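Local atomic coordinates of triacylglycerol lipase (Clostridium botulinum, PDB entry 5AH1), a protein that probably hydrolyses triacylglycerols, as a zinc-binding esterase of the alpha/beta-hydrolase fold that also cleaves synthetic polyesters. Residues W129-A132 / C133-Y136; G198-E201 / E202-C205; E208-P212 / L213-G217. All coordinates share one frame; numbering follows the deposited sequence.

Contact 1: residues W129-A132 / C133-Y136. With ZN (zinc ion), chain B.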
loop_
_atom_site.group_PDB
_atom_site.type_symbol
_atom_site.label_atom_id
_atom_site.label_comp_id
_atom_site.label_asym_id
_atom_site.label_seq_id
_atom_site.Cartn_x
_atom_site.Cartn_y
_atom_site.Cartn_z
ATOM N N TRP A 129 -1.708 4.311 11.025
ATOM C CA TRP A 129 -0.920 4.563 12.228
ATOM C C TRP A 129 -0.326 3.252 12.751
ATOM O O TRP A 129 0.885 3.139 13.008
ATOM C CB TRP A 129 -1.791 5.189 13.305
ATOM C CG TRP A 129 -1.091 5.388 14.630
ATOM C CD1 TRP A 129 -0.862 4.432 15.600
ATOM C CD2 TRP A 129 -0.537 6.613 15.147
ATOM N NE1 TRP A 129 -0.210 4.993 16.664
ATOM C CE2 TRP A 129 -0.004 6.325 16.418
ATOM C CE3 TRP A 129 -0.432 7.929 14.651
ATOM C CZ2 TRP A 129 0.576 7.307 17.221
ATOM C CZ3 TRP A 129 0.152 8.885 15.444
ATOM C CH2 TRP A 129 0.661 8.573 16.705
ATOM N N ASP A 130 -1.179 2.240 12.915
ATOM C CA ASP A 130 -0.709 0.984 13.485
ATOM C C ASP A 130 0.355 0.370 12.568
ATOM O O ASP A 130 1.386 -0.114 13.031
ATOM C CB ASP A 130 -1.857 -0.010 13.691
ATOM C CG ASP A 130 -2.845 0.391 14.814
ATOM O OD1 ASP A 130 -2.737 1.498 15.407
ATOM O OD2 ASP A 130 -3.739 -0.442 15.107
ATOM N N ARG A 131 0.086 0.381 11.270
ATOM C CA ARG A 131 1.038 -0.136 10.292
ATOM C C ARG A 131 2.366 0.612 10.286
ATOM O O ARG A 131 3.406 0.008 10.097
ATOM C CB ARG A 131 0.385 -0.154 8.916
ATOM C CG ARG A 131 -0.723 -1.239 8.803
ATOM C CD ARG A 131 -1.602 -1.030 7.589
ATOM N NE ARG A 131 -0.865 -0.741 6.356
ATOM C CZ ARG A 131 -0.767 -1.552 5.304
ATOM N NH1 ARG A 131 -1.193 -2.816 5.333
ATOM N NH2 ARG A 131 -0.157 -1.100 4.221
ATOM N N ALA A 132 2.328 1.921 10.481
ATOM C CA ALA A 132 3.557 2.698 10.561
ATOM C C ALA A 132 4.391 2.325 11.795
ATOM O O ALA A 132 5.613 2.217 11.708
ATOM C CB ALA A 132 3.262 4.183 10.528
ATOM N N CYS A 133 3.729 2.133 12.936
ATOM C CA CYS A 133 4.419 1.699 14.138
ATOM C C CYS A 133 5.018 0.317 13.937
ATOM O O CYS A 133 6.123 0.036 14.390
ATOM C CB CYS A 133 3.460 1.677 15.330
ATOM S SG CYS A 133 2.800 3.313 15.805
ATOM N N GLU A 134 4.271 -0.556 13.269
ATOM C CA GLU A 134 4.765 -1.892 12.951
ATOM C C GLU A 134 5.952 -1.814 11.993
ATOM O O GLU A 134 6.928 -2.546 12.158
ATOM C CB GLU A 134 3.634 -2.738 12.390
ATOM C CG GLU A 134 2.552 -2.996 13.443
ATOM C CD GLU A 134 1.206 -3.356 12.859
ATOM O OE1 GLU A 134 1.081 -3.530 11.631
ATOM O OE2 GLU A 134 0.244 -3.480 13.653
ATOM N N LEU A 135 5.870 -0.941 10.996
ATOM C CA LEU A 135 6.949 -0.769 10.030
ATOM C C LEU A 135 8.248 -0.290 10.696
ATOM O O LEU A 135 9.339 -0.793 10.406
ATOM C CB LEU A 135 6.508 0.208 8.944
ATOM C CG LEU A 135 7.507 0.504 7.835
ATOM C CD1 LEU A 135 7.978 -0.771 7.161
ATOM C CD2 LEU A 135 6.867 1.450 6.830
ATOM N N TYR A 136 8.119 0.675 11.603
ATOM C CA TYR A 136 9.248 1.124 12.407
ATOM C C TYR A 136 9.946 -0.044 13.107
ATOM O O TYR A 136 11.155 -0.242 12.955
ATOM C CB TYR A 136 8.781 2.194 13.406
ATOM C CG TYR A 136 9.844 2.602 14.386
ATOM C CD1 TYR A 136 10.798 3.554 14.064
ATOM C CD2 TYR A 136 9.896 2.031 15.643
ATOM C CE1 TYR A 136 11.783 3.911 14.968
ATOM C CE2 TYR A 136 10.877 2.373 16.548
ATOM C CZ TYR A 136 11.829 3.309 16.202
ATOM O OH TYR A 136 12.799 3.660 17.111
HETATM ZN ZN ZN B . -4.227 1.754 16.619
#
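Trp129 meets Cys133 one helical turn on. Cys133 N donates to Trp129 O at 3.0 Å, with an N-H...O angle of 164°. The indole CG stands anti to the backbone N (chi1 175°), which swings the ring along the helix until Cys133 SG lies 4.0 Å from the centroid of the five-membered ring of Trp129. At 33° off the ring normal the sulfur-aromatic approach is oblique, and Trp129 NE1, 3.6 Å from Cys133 SG, spends its hydrogen on Tyr146 O. Asp130 O accepts from Glu134 N, while Asp130 OD1 binds the zinc ion at 1.9 Å; His150, His156 and Asp302 complete the site, and OD2 takes a hydrogen bond from Gln273. Helix 128-140 of this alpha/beta-hydrolase delivers a metal ligand from its first turn. Glu134 runs extended alongside that turn, its CG 3.1 Å from Asp130 O, and its carboxylate is held by Tyr146 OH and Gly123 N. Arg131 O receives Leu135 N at 2.8 Å. The Arg131 guanidinium makes no ion pair with Glu134: NE and OE1 are 6.3 Å apart, and the group bonds instead to His84 O, Gly123 O and Thr187 OG1. Ala132 O closes the next turn with Tyr136 N at 2.9 Å.

Contact 2: residues G198-E201 / E202-C205; sequences GSEE and EINC
Ser199 and Glu202 meet through a chi1 of 162° at Ser199, which sets OG anti to the backbone N and turns it toward the start of helix 200-204, while a chi1 of -63° at Glu202 sets CG beside its own backbone N, 3.5 Å from Ser199 OG. Glu202 N donates to Ser199 OG over 3.2 Å, and the N-H...O angle of 167° shows a nearly straight bond. Ser199 is therefore the N-cap of this short helix. OG also makes a weak bond to Glu201 OE1, so the hydroxyl has a partner on each of two successive glutamates. Behind the cap, Ser199 O takes Ile203 N at 2.9 Å, and Ile203 CG1 comes to 3.2 Å from the same oxygen. Glu200 O accepts from Asn204 N in the next bond along. The side chains of these two residues cross; in one of two conformers of Glu200 a water donates to Glu200 OE1 at 2.7 Å and to Asn204 OD1 at 2.9 Å, a bridge that is therefore doubtful. On the buried side, the Glu202 carboxylate reaches into the start of helix 148-154, where OE2 accepts from His150 N and OE1 from Ala149 N; Gln207 NE2 is a further donor to OE1.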
loop_
_atom_site.group_PDB
_atom_site.type_symbol
_atom_site.label_atom_id
_atom_site.label_comp_id
_atom_site.label_asym_id
_atom_site.label_seq_id
_atom_site.Cartn_x
_atom_site.Cartn_y
_atom_site.Cartn_z
ATOM N N GLY A 198 7.421 13.519 14.718
ATOM C CA GLY A 198 6.851 12.920 15.910
ATOM C C GLY A 198 5.339 13.084 16.047
ATOM O O GLY A 198 4.649 13.410 15.081
ATOM N N SER A 199 4.837 12.830 17.257
ATOM C CA SER A 199 3.425 12.974 17.590
ATOM C C SER A 199 3.277 13.794 18.860
ATOM O O SER A 199 3.746 13.394 19.927
ATOM C CB SER A 199 2.797 11.599 17.810
ATOM O OG SER A 199 1.581 11.741 18.521
ATOM N N GLU A 200 2.624 14.947 18.753
ATOM C CA GLU A 200 2.416 15.810 19.912
ATOM C C GLU A 200 1.609 15.093 20.989
ATOM O O GLU A 200 1.897 15.217 22.179
ATOM C CB GLU A 200 1.713 17.112 19.505
ATOM C CG GLU A 200 2.526 18.011 18.568
ATOM C CD GLU A 200 3.891 18.386 19.127
ATOM O OE1 GLU A 200 3.965 18.816 20.298
ATOM O OE2 GLU A 200 4.890 18.266 18.384
ATOM N N GLU A 201 0.603 14.333 20.575
ATOM C CA GLU A 201 -0.232 13.625 21.552
ATOM C C GLU A 201 0.611 12.659 22.368
ATOM O O GLU A 201 0.464 12.579 23.586
ATOM C CB GLU A 201 -1.375 12.854 20.878
ATOM C CG GLU A 201 -2.339 13.718 20.098
ATOM C CD GLU A 201 -2.014 13.759 18.601
ATOM O OE1 GLU A 201 -0.848 14.044 18.243
ATOM O OE2 GLU A 201 -2.922 13.489 17.778
ATOM N N GLU A 202 1.502 11.921 21.705
ATOM C CA GLU A 202 2.347 10.992 22.435
ATOM C C GLU A 202 3.378 11.719 23.302
ATOM O O GLU A 202 3.628 11.334 24.442
ATOM C CB GLU A 202 3.038 10.014 21.490
ATOM C CG GLU A 202 2.110 9.117 20.715
ATOM C CD GLU A 202 1.177 8.285 21.574
ATOM O OE1 GLU A 202 1.490 8.004 22.755
ATOM O OE2 GLU A 202 0.128 7.888 21.020
ATOM N N ILE A 203 4.011 12.745 22.748
ATOM C CA ILE A 203 5.025 13.485 23.482
ATOM C C ILE A 203 4.446 14.085 24.755
ATOM O O ILE A 203 5.109 14.096 25.796
ATOM C CB ILE A 203 5.632 14.603 22.597
ATOM C CG1 ILE A 203 6.496 14.003 21.484
ATOM C CG2 ILE A 203 6.445 15.602 23.427
ATOM C CD1 ILE A 203 6.798 14.990 20.369
ATOM N N ASN A 204 3.222 14.605 24.673
ATOM C CA ASN A 204 2.644 15.360 25.784
ATOM C C ASN A 204 1.913 14.518 26.823
ATOM O O ASN A 204 1.528 15.043 27.851
ATOM C CB ASN A 204 1.689 16.441 25.262
ATOM C CG ASN A 204 2.405 17.542 24.518
ATOM O OD1 ASN A 204 3.582 17.796 24.755
ATOM N ND2 ASN A 204 1.689 18.223 23.632
ATOM N N CYS A 205 1.712 13.228 26.596
ATOM C CA CYS A 205 0.894 12.478 27.545
ATOM C C CYS A 205 1.686 11.967 28.747
ATOM O O CYS A 205 1.094 11.476 29.705
ATOM C CB CYS A 205 0.143 11.351 26.857
ATOM S SG CYS A 205 1.163 9.958 26.446
HETATM O O HOH W 1 5.125 19.137 22.747
#

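Contact 3: residues E208-P212 / L213-G217; sequences ENISP and LFEGG
Phe214 turns the border of its ring, near the ring plane, toward Ile210 CG1, while Ser211 CB approaches obliquely and lies 3.7 Å from Phe214 CD2. Ile210 crosses the phenylalanine side chain at a slant, with its CD1 3.9 Å from Phe214 CB. The other isoleucine branch serves a different partner: Ile210 CG2 sits 3.4 Å from Glu215 OE2, so the two arms spread over consecutive residues. Ser211 is split in a similar way. With OG anti to the backbone N (chi1 177°), its hydroxyl accepts Leu213 N at 3.2 Å and leaves CB against the aromatic ring. The chain forms two overlapping beta turns here, 211-214 and 212-215, the second of type I, closed by Phe214 N to Ser211 O at 3.0 Å and Glu215 N to Pro212 O at 3.1 Å. Both donors stand well above the carbonyl planes, by 48° and 59°, instead of lying on a lone pair. Pro212 O has a second donor in Lys218 NZ. This turn belongs to the connection between helix 200-204 and strand 221-227. Leu213 packs on Leu191, Leu194 and Leu195 of helix 183-197, Tyr136 of helix 128-140 covers Ser211 and Pro212, and Ile210 leans on Glu202 of helix 200-204.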
loop_
_atom_site.group_PDB
_atom_site.type_symbol
_atom_site.label_atom_id
_atom_site.label_comp_id
_atom_site.label_asym_id
_atom_site.label_seq_id
_atom_site.Cartn_x
_atom_site.Cartn_y
_atom_site.Cartn_z
ATOM N N GLU A 208 5.721 6.451 30.097
ATOM C CA GLU A 208 7.049 5.899 30.321
ATOM C C GLU A 208 7.595 5.325 29.033
ATOM O O GLU A 208 6.883 4.655 28.258
ATOM C CB GLU A 208 7.032 4.808 31.404
ATOM C CG GLU A 208 6.728 5.301 32.807
ATOM C CD GLU A 208 7.766 6.280 33.337
ATOM O OE1 GLU A 208 8.901 5.869 33.662
ATOM O OE2 GLU A 208 7.453 7.479 33.420
ATOM N N ASN A 209 8.871 5.600 28.796
ATOM C CA ASN A 209 9.630 5.013 27.690
ATOM C C ASN A 209 8.931 5.152 26.355
ATOM O O ASN A 209 8.702 4.178 25.638
ATOM C CB ASN A 209 9.987 3.564 28.006
ATOM C CG ASN A 209 10.869 3.477 29.218
ATOM O OD1 ASN A 209 12.016 3.972 29.198
ATOM N ND2 ASN A 209 10.369 2.884 30.281
ATOM N N ILE A 210 8.609 6.395 26.012
ATOM C CA ILE A 210 7.998 6.693 24.726
ATOM C C ILE A 210 8.822 6.053 23.599
ATOM O O ILE A 210 10.057 6.005 23.631
ATOM C CB ILE A 210 7.870 8.226 24.517
ATOM C CG1 ILE A 210 7.026 8.556 23.285
ATOM C CG2 ILE A 210 9.256 8.895 24.464
ATOM C CD1 ILE A 210 6.723 10.037 23.146
ATOM N N SER A 211 8.147 5.540 22.585
ATOM C CA SER A 211 8.866 5.055 21.408
ATOM C C SER A 211 9.640 6.200 20.771
ATOM O O SER A 211 9.090 7.283 20.581
ATOM C CB SER A 211 7.898 4.504 20.366
ATOM O OG SER A 211 8.627 4.115 19.211
ATOM N N PRO A 212 10.903 5.959 20.373
ATOM C CA PRO A 212 11.640 7.010 19.662
ATOM C C PRO A 212 10.893 7.506 18.424
ATOM O O PRO A 212 11.074 8.663 18.022
ATOM C CB PRO A 212 12.942 6.315 19.270
ATOM C CG PRO A 212 13.158 5.295 20.382
ATOM C CD PRO A 212 11.761 4.804 20.708
ATOM N N LEU A 213 10.078 6.645 17.813
ATOM C CA LEU A 213 9.303 7.034 16.639
ATOM C C LEU A 213 8.548 8.340 16.864
ATOM O O LEU A 213 8.417 9.168 15.966
ATOM C CB LEU A 213 8.329 5.919 16.232
ATOM C CG LEU A 213 7.412 6.237 15.041
ATOM C CD1 LEU A 213 8.239 6.598 13.795
ATOM C CD2 LEU A 213 6.475 5.078 14.757
ATOM N N PHE A 214 8.005 8.515 18.058
ATOM C CA PHE A 214 7.109 9.632 18.304
ATOM C C PHE A 214 7.818 10.927 18.704
ATOM O O PHE A 214 7.156 11.948 18.886
ATOM C CB PHE A 214 6.066 9.254 19.366
ATOM C CG PHE A 214 5.287 8.011 19.025
ATOM C CD1 PHE A 214 4.648 7.890 17.800
ATOM C CD2 PHE A 214 5.201 6.952 19.919
ATOM C CE1 PHE A 214 3.957 6.749 17.468
ATOM C CE2 PHE A 214 4.507 5.809 19.585
ATOM C CZ PHE A 214 3.894 5.704 18.362
ATOM N N GLU A 215 9.146 10.903 18.836
ATOM C CA GLU A 215 9.853 12.084 19.330
ATOM C C GLU A 215 10.226 13.082 18.237
ATOM O O GLU A 215 10.435 14.251 18.535
ATOM C CB GLU A 215 11.053 11.663 20.189
ATOM C CG GLU A 215 10.631 10.933 21.470
ATOM C CD GLU A 215 11.780 10.621 22.433
ATOM O OE1 GLU A 215 12.732 9.916 22.034
ATOM O OE2 GLU A 215 11.732 11.065 23.604
ATOM N N GLY A 216 10.224 12.640 16.985
ATOM C CA GLY A 216 10.633 13.476 15.870
ATOM C C GLY A 216 12.135 13.605 15.720
ATOM O O GLY A 216 12.901 13.060 16.519
ATOM N N GLY A 217 12.548 14.332 14.689
ATOM C CA GLY A 217 13.939 14.682 14.474
ATOM C C GLY A 217 14.748 13.653 13.714
ATOM O O GLY A 217 15.966 13.776 13.655
#

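In the fold
All three contacts are local and follow in series, with none nesting or crossing. Contact 1 closes turns of helix 128-140. The chain then runs through strand 176-181 of the parallel sheet and helix 183-197 before contact 2 starts helix 200-204; contact 3 closes the turn that precedes strand 221-227. In space they converge, contacts 2 and 3 having centres about 8 Å apart. Trp129 is the common element: its CZ2 lies 3.4 Å from Phe214 CE1, the two rings about 10° from parallel, and its CH2 lies 3.8 Å from Ser199 OG. A probable hydrogen bond from Ser199 N to Phe214 O joins contacts 2 and 3, while Trp129 ties both to helix 128-140.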